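Local structure of 2-keto-3-deoxygluconate kinase (Thermotoga maritima, 2AFB) at residues 175-179 and 209-214; 144-149 and 192-196; 139-143 and 299-303. The protein probably phosphorylates 2-keto-3-deoxygluconate at the expense of ATP, as a sugar kinase of the pfkB (ribokinase) family. All coordinates share one frame. Residue numbers count along the deposited sequence, not the author numbering.

Contact 1: residues 175-179 and 209-214; sequences CDLNY and DIEKVL
A buried loop-to-helix contact at the C-terminal end of a central parallel strand joins residues 175-179 to helical residues 209-214. After Cys175 and Asp176 end the strand, the chain turns through Leu177 and Asn178, the latter in a left-handed helical conformation (40/56), bringing the Tyr179 CA to 5.2 Å from the Asp209 CA. Asp209 (chi1 m) accepts a hydrogen bond at OD1 from Tyr179 N (2.8 Å). Water 1, 2.6 Å from Asp209 OD2 and 2.5 Å from Asp176 OD1, bridges these like charges, themselves 4.0 Å apart. Leu177 (mt) points toward the helix, its CD2 4.1 Å from Val213 CG1 and its CD1 4.1 Å from Leu214 CG. Tyr179 (chi1 t) receives Lys212 CB over its ring face in a CH-pi contact, 4.0 Å from the centroid. Strands 172-176 and 202-205, parallel neighbours joined through helix 186-196, form a beta-alpha-beta unit of the ribokinase fold. Met193 of that helix packs on Leu177 and Val213, Leu203 and Ala205 of strand 202-205 on Leu177, and helix 230-244 receives Ile210 and Leu214.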
loop_
_atom_site.group_PDB
_atom_site.type_symbol
_atom_site.label_atom_id
_atom_site.label_comp_id
_atom_site.label_asym_id
_atom_site.label_seq_id
_atom_site.Cartn_x
_atom_site.Cartn_y
_atom_site.Cartn_z
ATOM N N CYS A 175 -33.366 20.545 9.551
ATOM C CA CYS A 175 -32.110 21.150 9.958
ATOM C C CYS A 175 -31.436 20.280 11.022
ATOM O O CYS A 175 -32.048 19.960 12.027
ATOM C CB CYS A 175 -32.367 22.535 10.548
ATOM S SG CYS A 175 -30.901 23.421 11.166
ATOM N N ASP A 176 -30.192 19.909 10.791
ATOM C CA ASP A 176 -29.318 19.389 11.850
ATOM C C ASP A 176 -28.488 20.564 12.406
ATOM O O ASP A 176 -27.687 21.135 11.697
ATOM C CB ASP A 176 -28.384 18.290 11.284
ATOM C CG ASP A 176 -27.504 17.606 12.365
ATOM O OD1 ASP A 176 -27.288 18.192 13.475
ATOM O OD2 ASP A 176 -27.015 16.472 12.074
ATOM N N LEU A 177 -28.687 20.902 13.677
ATOM C CA LEU A 177 -28.117 22.093 14.244
ATOM C C LEU A 177 -26.593 22.108 14.179
ATOM O O LEU A 177 -26.014 23.160 13.935
ATOM C CB LEU A 177 -28.580 22.300 15.688
ATOM C CG LEU A 177 -30.062 22.533 15.969
ATOM C CD1 LEU A 177 -30.206 22.707 17.497
ATOM C CD2 LEU A 177 -30.571 23.761 15.262
ATOM N N ASN A 178 -25.946 20.971 14.373
ATOM C CA ASN A 178 -24.491 20.883 14.188
ATOM C C ASN A 178 -23.681 22.094 14.692
ATOM O O ASN A 178 -22.943 22.721 13.913
ATOM C CB ASN A 178 -24.175 20.698 12.691
ATOM C CG ASN A 178 -23.978 19.256 12.298
ATOM O OD1 ASN A 178 -23.564 18.410 13.102
ATOM N ND2 ASN A 178 -24.268 18.968 11.044
ATOM N N TYR A 179 -23.836 22.445 15.963
ATOM C CA TYR A 179 -23.056 23.538 16.533
ATOM C C TYR A 179 -21.574 23.170 16.545
ATOM O O TYR A 179 -21.199 22.109 17.026
ATOM C CB TYR A 179 -23.464 23.926 17.962
ATOM C CG TYR A 179 -22.614 25.069 18.511
ATOM C CD1 TYR A 179 -22.706 26.352 17.979
ATOM C CD2 TYR A 179 -21.665 24.852 19.518
ATOM C CE1 TYR A 179 -21.912 27.402 18.464
ATOM C CE2 TYR A 179 -20.856 25.885 19.985
ATOM C CZ TYR A 179 -20.976 27.154 19.455
ATOM O OH TYR A 179 -20.176 28.173 19.945
ATOM N N ASP A 209 -26.045 20.905 21.001
ATOM C CA ASP A 209 -26.594 21.720 19.930
ATOM C C ASP A 209 -27.804 22.535 20.462
ATOM O O ASP A 209 -27.927 23.719 20.215
ATOM C CB ASP A 209 -27.054 20.880 18.707
ATOM C CG ASP A 209 -25.935 20.176 17.925
ATOM O OD1 ASP A 209 -24.741 20.619 17.902
ATOM O OD2 ASP A 209 -26.301 19.155 17.261
ATOM N N ILE A 210 -28.693 21.905 21.216
ATOM C CA ILE A 210 -29.903 22.586 21.699
ATOM C C ILE A 210 -29.596 23.626 22.764
ATOM O O ILE A 210 -30.188 24.692 22.737
ATOM C CB ILE A 210 -30.931 21.586 22.238
ATOM C CG1 ILE A 210 -31.318 20.588 21.127
ATOM C CG2 ILE A 210 -32.180 22.300 22.840
ATOM C CD1 ILE A 210 -32.262 19.508 21.558
ATOM N N GLU A 211 -28.714 23.330 23.712
ATOM C CA GLU A 211 -28.320 24.338 24.710
ATOM C C GLU A 211 -27.700 25.514 23.973
ATOM O O GLU A 211 -28.103 26.639 24.180
ATOM C CB GLU A 211 -27.346 23.788 25.757
ATOM N N LYS A 212 -26.752 25.252 23.085
ATOM C CA LYS A 212 -25.959 26.314 22.468
ATOM C C LYS A 212 -26.733 27.125 21.452
ATOM O O LYS A 212 -26.716 28.350 21.497
ATOM C CB LYS A 212 -24.716 25.765 21.765
ATOM C CG LYS A 212 -23.600 25.261 22.690
ATOM C CD LYS A 212 -23.006 26.373 23.555
ATOM C CE LYS A 212 -21.665 25.949 24.210
ATOM N NZ LYS A 212 -21.484 26.671 25.510
ATOM N N VAL A 213 -27.368 26.449 20.506
ATOM C CA VAL A 213 -27.980 27.151 19.388
ATOM C C VAL A 213 -29.370 27.671 19.718
ATOM O O VAL A 213 -29.795 28.664 19.169
ATOM C CB VAL A 213 -28.065 26.261 18.135
ATOM C CG1 VAL A 213 -28.746 27.012 16.985
ATOM C CG2 VAL A 213 -26.682 25.815 17.728
ATOM N N LEU A 214 -30.097 26.966 20.569
ATOM C CA LEU A 214 -31.452 27.336 20.864
ATOM C C LEU A 214 -31.588 27.933 22.254
ATOM O O LEU A 214 -32.622 28.507 22.570
ATOM C CB LEU A 214 -32.391 26.139 20.696
ATOM C CG LEU A 214 -32.570 25.564 19.286
ATOM C CD1 LEU A 214 -33.728 24.553 19.298
ATOM C CD2 LEU A 214 -32.815 26.630 18.224
HETATM O O HOH W 1 -25.980 17.291 15.466
HETATM O O HOH W 2 -23.371 18.581 16.528
HETATM O O HOH W 3 -22.380 20.681 19.553
#

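Contact 2: residues 144-149 and 192-196; sequences FSGITP and VMIPF
Met193, present as selenomethionine, curls back in an all-m rotamer (mmm) so that its methyl tip rests on a backbone carbon: Met193 CE lies 3.6 Å from Gly146 CA, leaving little room for a CB there. Residues 144-145 end a strand, and a type I turn from Ser145 to Thr148 follows, closed by Thr148 N to Ser145 O (3.2 Å); Ser145 OG accepts from Ile147 N (3.2 Å), an ST turn. Opposite lies helix 192-196, kinked at Pro195, with CA-CA distances of 7.3 Å for Gly146-Met193 and 7.9 Å for Pro149-Val192. Pro149 packs through CB on Val192 CG1 (4.0 Å) and through CG on Met193 SE (4.0 Å) and on Phe196 CE2 at the ring edge (4.2 Å). Phe144 (chi1 p) reaches Phe196 CB with CZ (4.4 Å). The turn after strand 139-145 thus meets the helix layer beside the central sheet of the ribokinase-type fold, joined by Leu159 and Leu163 of helix 155-169. With no hydrogen bond between the segments, apolar packing alone seats the helix on the turn.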
loop_
_atom_site.group_PDB
_atom_site.type_symbol
_atom_site.label_atom_id
_atom_site.label_comp_id
_atom_site.label_asym_id
_atom_site.label_seq_id
_atom_site.Cartn_x
_atom_site.Cartn_y
_atom_site.Cartn_z
ATOM N N PHE A 144 -30.588 21.122 5.549
ATOM C CA PHE A 144 -29.366 21.928 5.763
ATOM C C PHE A 144 -28.883 21.693 7.170
ATOM O O PHE A 144 -29.622 21.104 7.984
ATOM C CB PHE A 144 -29.553 23.458 5.500
ATOM C CG PHE A 144 -30.456 24.183 6.499
ATOM C CD1 PHE A 144 -31.845 24.033 6.456
ATOM C CD2 PHE A 144 -29.916 25.034 7.455
ATOM C CE1 PHE A 144 -32.653 24.705 7.366
ATOM C CE2 PHE A 144 -30.691 25.677 8.353
ATOM C CZ PHE A 144 -32.069 25.515 8.320
ATOM N N SER A 145 -27.624 22.093 7.442
ATOM C CA SER A 145 -27.106 22.055 8.802
ATOM C C SER A 145 -26.499 23.385 9.255
ATOM O O SER A 145 -26.122 24.228 8.425
ATOM C CB SER A 145 -26.089 20.946 8.954
ATOM O OG SER A 145 -24.789 21.464 8.819
ATOM N N GLY A 146 -26.382 23.559 10.576
ATOM C CA GLY A 146 -25.789 24.791 11.165
ATOM C C GLY A 146 -24.285 25.009 10.921
ATOM O O GLY A 146 -23.706 26.049 11.264
ATOM N N ILE A 147 -23.633 24.024 10.332
ATOM C CA ILE A 147 -22.260 24.194 9.924
ATOM C C ILE A 147 -22.160 25.245 8.827
ATOM O O ILE A 147 -21.174 25.971 8.761
ATOM C CB ILE A 147 -21.680 22.860 9.432
ATOM C CG1 ILE A 147 -21.283 22.015 10.640
ATOM C CG2 ILE A 147 -20.452 23.078 8.557
ATOM C CD1 ILE A 147 -21.340 20.572 10.377
ATOM N N THR A 148 -23.174 25.346 7.974
ATOM C CA THR A 148 -23.072 26.157 6.754
ATOM C C THR A 148 -23.142 27.702 6.857
ATOM O O THR A 148 -22.350 28.387 6.264
ATOM C CB THR A 148 -24.102 25.647 5.746
ATOM O OG1 THR A 148 -23.820 24.267 5.522
ATOM C CG2 THR A 148 -23.953 26.372 4.428
ATOM N N PRO A 149 -24.109 28.258 7.601
ATOM C CA PRO A 149 -24.184 29.708 7.643
ATOM C C PRO A 149 -22.853 30.404 7.955
ATOM O O PRO A 149 -22.507 31.361 7.277
ATOM C CB PRO A 149 -25.245 29.979 8.731
ATOM C CG PRO A 149 -26.162 28.781 8.645
ATOM C CD PRO A 149 -25.189 27.620 8.378
ATOM N N VAL A 192 -28.405 33.893 14.350
ATOM C CA VAL A 192 -28.660 33.445 12.978
ATOM C C VAL A 192 -29.641 32.265 12.861
ATOM O O VAL A 192 -30.496 32.216 11.966
ATOM C CB VAL A 192 -27.304 33.024 12.278
ATOM C CG1 VAL A 192 -27.557 32.402 10.906
ATOM C CG2 VAL A 192 -26.371 34.255 12.150
HETATM N N MSE A 193 -29.509 31.296 13.748
HETATM C CA MSE A 193 -30.261 30.065 13.593
HETATM C C MSE A 193 -31.694 30.138 14.118
HETATM O O MSE A 193 -32.561 29.416 13.655
HETATM C CB MSE A 193 -29.520 28.960 14.296
HETATM C CG MSE A 193 -28.152 28.723 13.677
HETATM SE SE MSE A 193 -28.322 27.811 11.863
HETATM C CE MSE A 193 -28.942 25.933 12.484
ATOM N N ILE A 194 -31.937 30.968 15.116
ATOM C CA ILE A 194 -33.263 31.018 15.726
ATOM C C ILE A 194 -34.249 31.509 14.689
ATOM O O ILE A 194 -35.241 30.839 14.465
ATOM C CB ILE A 194 -33.270 31.794 17.072
ATOM C CG1 ILE A 194 -32.816 30.837 18.163
ATOM C CG2 ILE A 194 -34.666 32.372 17.410
ATOM C CD1 ILE A 194 -32.249 31.474 19.416
ATOM N N PRO A 195 -33.949 32.624 13.990
ATOM C CA PRO A 195 -34.842 32.995 12.885
ATOM C C PRO A 195 -35.124 31.910 11.851
ATOM O O PRO A 195 -36.233 31.805 11.397
ATOM C CB PRO A 195 -34.137 34.197 12.246
ATOM C CG PRO A 195 -33.439 34.833 13.393
ATOM C CD PRO A 195 -32.871 33.612 14.152
ATOM N N PHE A 196 -34.146 31.065 11.529
ATOM C CA PHE A 196 -34.385 30.012 10.549
ATOM C C PHE A 196 -35.364 28.946 11.052
ATOM O O PHE A 196 -35.953 28.214 10.260
ATOM C CB PHE A 196 -33.071 29.338 10.140
ATOM C CG PHE A 196 -32.133 30.205 9.327
ATOM C CD1 PHE A 196 -32.593 31.207 8.467
ATOM C CD2 PHE A 196 -30.779 29.976 9.385
ATOM C CE1 PHE A 196 -31.706 31.978 7.711
ATOM C CE2 PHE A 196 -29.882 30.754 8.634
ATOM C CZ PHE A 196 -30.346 31.745 7.797
#

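Contact 3: residues 139-143 and 299-303; sequences ARWFH and IYGSL
Apolar packing dominates between strand residues 141-143 and helix 299-303, which run nearly antiparallel (164°) with axes 10.9 Å apart and bury 292 Å². The CA of Trp141 lies 8.2 Å from that of Ile299, and the CA of Arg140 lies 8.1 Å from that of Leu303, the chain turning a corner at Arg140. Trp141 (chi1 t, chi2 -77°) points toward the helix. Its CE3 is 3.7 Å from Leu303 CD2, its CH2 3.7 Å from Ser302 CB and its NE1 3.6 Å from Ile299 CG1. Ile299 and Leu303, one turn apart and both mt, share the indole; Leu303 CD2 also approaches Arg140 CB (4.0 Å), and Ile299 CD1 meets His143 ND1 (3.9 Å).

The aromatic component is a CH-pi contact: Ile299 CG2 sits over the five-membered ring of Trp141, 3.7 Å from its centroid and 7° off the normal. Such a helix lying against the central sheet belongs to the alpha/beta core of the ribokinase fold; Val15 of strand 14-18 packs on Trp141 and Leu303, and Val50 and Leu54 of helix 46-56 on Ile299.

Polar interactions lead away from the pair, with no hydrogen bond between the segments. Trp141 NE1 and His143 ND1 both hydrogen-bond to Ser174 OG on the adjoining strand, while Ser302 OG bonds back to Leu298 O in its own helix and to Lys311 NZ.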
loop_
_atom_site.group_PDB
_atom_site.type_symbol
_atom_site.label_atom_id
_atom_site.label_comp_id
_atom_site.label_asym_id
_atom_site.label_seq_id
_atom_site.Cartn_x
_atom_site.Cartn_y
_atom_site.Cartn_z
ATOM N N ALA A 139 -39.407 19.120 -5.302
ATOM C CA ALA A 139 -38.719 18.527 -4.146
ATOM C C ALA A 139 -39.718 18.127 -3.056
ATOM O O ALA A 139 -40.626 18.877 -2.749
ATOM C CB ALA A 139 -37.666 19.510 -3.558
ATOM N N ARG A 140 -39.528 16.961 -2.470
ATOM C CA ARG A 140 -40.362 16.542 -1.339
ATOM C C ARG A 140 -39.693 16.959 -0.031
ATOM O O ARG A 140 -40.331 16.977 1.029
ATOM C CB ARG A 140 -40.549 15.026 -1.324
ATOM C CG ARG A 140 -40.768 14.389 -2.688
ATOM C CD ARG A 140 -42.213 14.144 -3.007
ATOM N NE ARG A 140 -42.693 12.826 -2.567
ATOM C CZ ARG A 140 -43.144 11.832 -3.357
ATOM N NH1 ARG A 140 -43.163 11.911 -4.695
ATOM N NH2 ARG A 140 -43.584 10.721 -2.788
ATOM N N TRP A 141 -38.407 17.310 -0.110
ATOM C CA TRP A 141 -37.595 17.540 1.091
ATOM C C TRP A 141 -36.368 18.370 0.808
ATOM O O TRP A 141 -35.781 18.241 -0.247
ATOM C CB TRP A 141 -37.126 16.213 1.698
ATOM C CG TRP A 141 -36.846 16.280 3.155
ATOM C CD1 TRP A 141 -35.744 16.829 3.752
ATOM C CD2 TRP A 141 -37.661 15.764 4.227
ATOM N NE1 TRP A 141 -35.821 16.688 5.110
ATOM C CE2 TRP A 141 -36.971 16.008 5.428
ATOM C CE3 TRP A 141 -38.840 15.034 4.273
ATOM C CZ2 TRP A 141 -37.457 15.602 6.671
ATOM C CZ3 TRP A 141 -39.364 14.660 5.526
ATOM C CH2 TRP A 141 -38.676 14.952 6.697
ATOM N N PHE A 142 -36.049 19.239 1.784
ATOM C CA PHE A 142 -34.853 20.075 1.831
ATOM C C PHE A 142 -34.189 20.015 3.217
ATOM O O PHE A 142 -34.825 20.203 4.266
ATOM C CB PHE A 142 -35.175 21.518 1.504
ATOM C CG PHE A 142 -33.987 22.400 1.518
ATOM C CD1 PHE A 142 -33.023 22.277 0.563
ATOM C CD2 PHE A 142 -33.799 23.328 2.535
ATOM C CE1 PHE A 142 -31.910 23.103 0.587
ATOM C CE2 PHE A 142 -32.663 24.142 2.563
ATOM C CZ PHE A 142 -31.749 24.049 1.588
ATOM N N HIS A 143 -32.910 19.730 3.185
ATOM C CA HIS A 143 -32.088 19.558 4.379
ATOM C C HIS A 143 -30.856 20.478 4.395
ATOM O O HIS A 143 -30.173 20.590 3.386
ATOM C CB HIS A 143 -31.637 18.092 4.524
ATOM C CG HIS A 143 -30.801 17.872 5.732
ATOM N ND1 HIS A 143 -31.333 17.865 7.000
ATOM C CD2 HIS A 143 -29.457 17.764 5.876
ATOM C CE1 HIS A 143 -30.354 17.697 7.872
ATOM N NE2 HIS A 143 -29.203 17.670 7.214
ATOM N N ILE A 299 -34.865 11.254 7.762
ATOM C CA ILE A 299 -35.519 11.844 6.592
ATOM C C ILE A 299 -36.177 10.732 5.768
ATOM O O ILE A 299 -37.350 10.835 5.365
ATOM C CB ILE A 299 -34.521 12.572 5.729
ATOM C CG1 ILE A 299 -34.054 13.829 6.452
ATOM C CG2 ILE A 299 -35.095 12.943 4.405
ATOM C CD1 ILE A 299 -32.789 14.423 5.843
ATOM N N TYR A 300 -35.395 9.690 5.511
ATOM C CA TYR A 300 -35.864 8.538 4.766
ATOM C C TYR A 300 -37.117 8.004 5.441
ATOM O O TYR A 300 -38.118 7.858 4.782
ATOM C CB TYR A 300 -34.791 7.440 4.648
ATOM C CG TYR A 300 -35.253 6.236 3.891
ATOM C CD1 TYR A 300 -35.465 6.287 2.514
ATOM C CD2 TYR A 300 -35.546 5.040 4.549
ATOM C CE1 TYR A 300 -35.914 5.156 1.809
ATOM C CE2 TYR A 300 -36.012 3.928 3.847
ATOM C CZ TYR A 300 -36.180 4.001 2.485
ATOM O OH TYR A 300 -36.633 2.893 1.810
ATOM N N GLY A 301 -37.064 7.737 6.750
ATOM C CA GLY A 301 -38.204 7.168 7.458
ATOM C C GLY A 301 -39.461 8.035 7.397
ATOM O O GLY A 301 -40.566 7.541 7.337
ATOM N N SER A 302 -39.273 9.340 7.448
ATOM C CA SER A 302 -40.372 10.254 7.404
ATOM C C SER A 302 -41.017 10.240 6.017
ATOM O O SER A 302 -42.225 10.227 5.938
ATOM C CB SER A 302 -39.916 11.646 7.778
ATOM O OG SER A 302 -39.338 11.610 9.066
ATOM N N LEU A 303 -40.204 10.228 4.959
ATOM C CA LEU A 303 -40.705 10.088 3.589
ATOM C C LEU A 303 -41.428 8.791 3.397
ATOM O O LEU A 303 -42.424 8.750 2.679
ATOM C CB LEU A 303 -39.600 10.199 2.571
ATOM C CG LEU A 303 -39.073 11.658 2.482
ATOM C CD1 LEU A 303 -37.805 11.776 1.691
ATOM C CD2 LEU A 303 -40.158 12.590 1.861
#

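How the contacts relate
Contact 1 uses strand 172-176, contacts 2 and 3 strand 139-145, its parallel neighbour in the central sheet. Contacts 1 and 2 lie about 9 Å apart, centre to centre; contact 3 lies about 20 and 18 Å from them, farther back along strand 139-145. Contacts 1 and 2 touch directly, Asp176 N lying 3.1 Å from Phe144 O and Asp176 O 3.0 Å from Gly146 N, probable hydrogen bonds. Their segments alternate along the chain, and both contacts are nested in the loop closed by contact 3. Their strand-end loops lie at the C-terminal edge of the sheet, where kinases of this family probably place their substrate site, while contact 3 ties late helix 290-304 to the core.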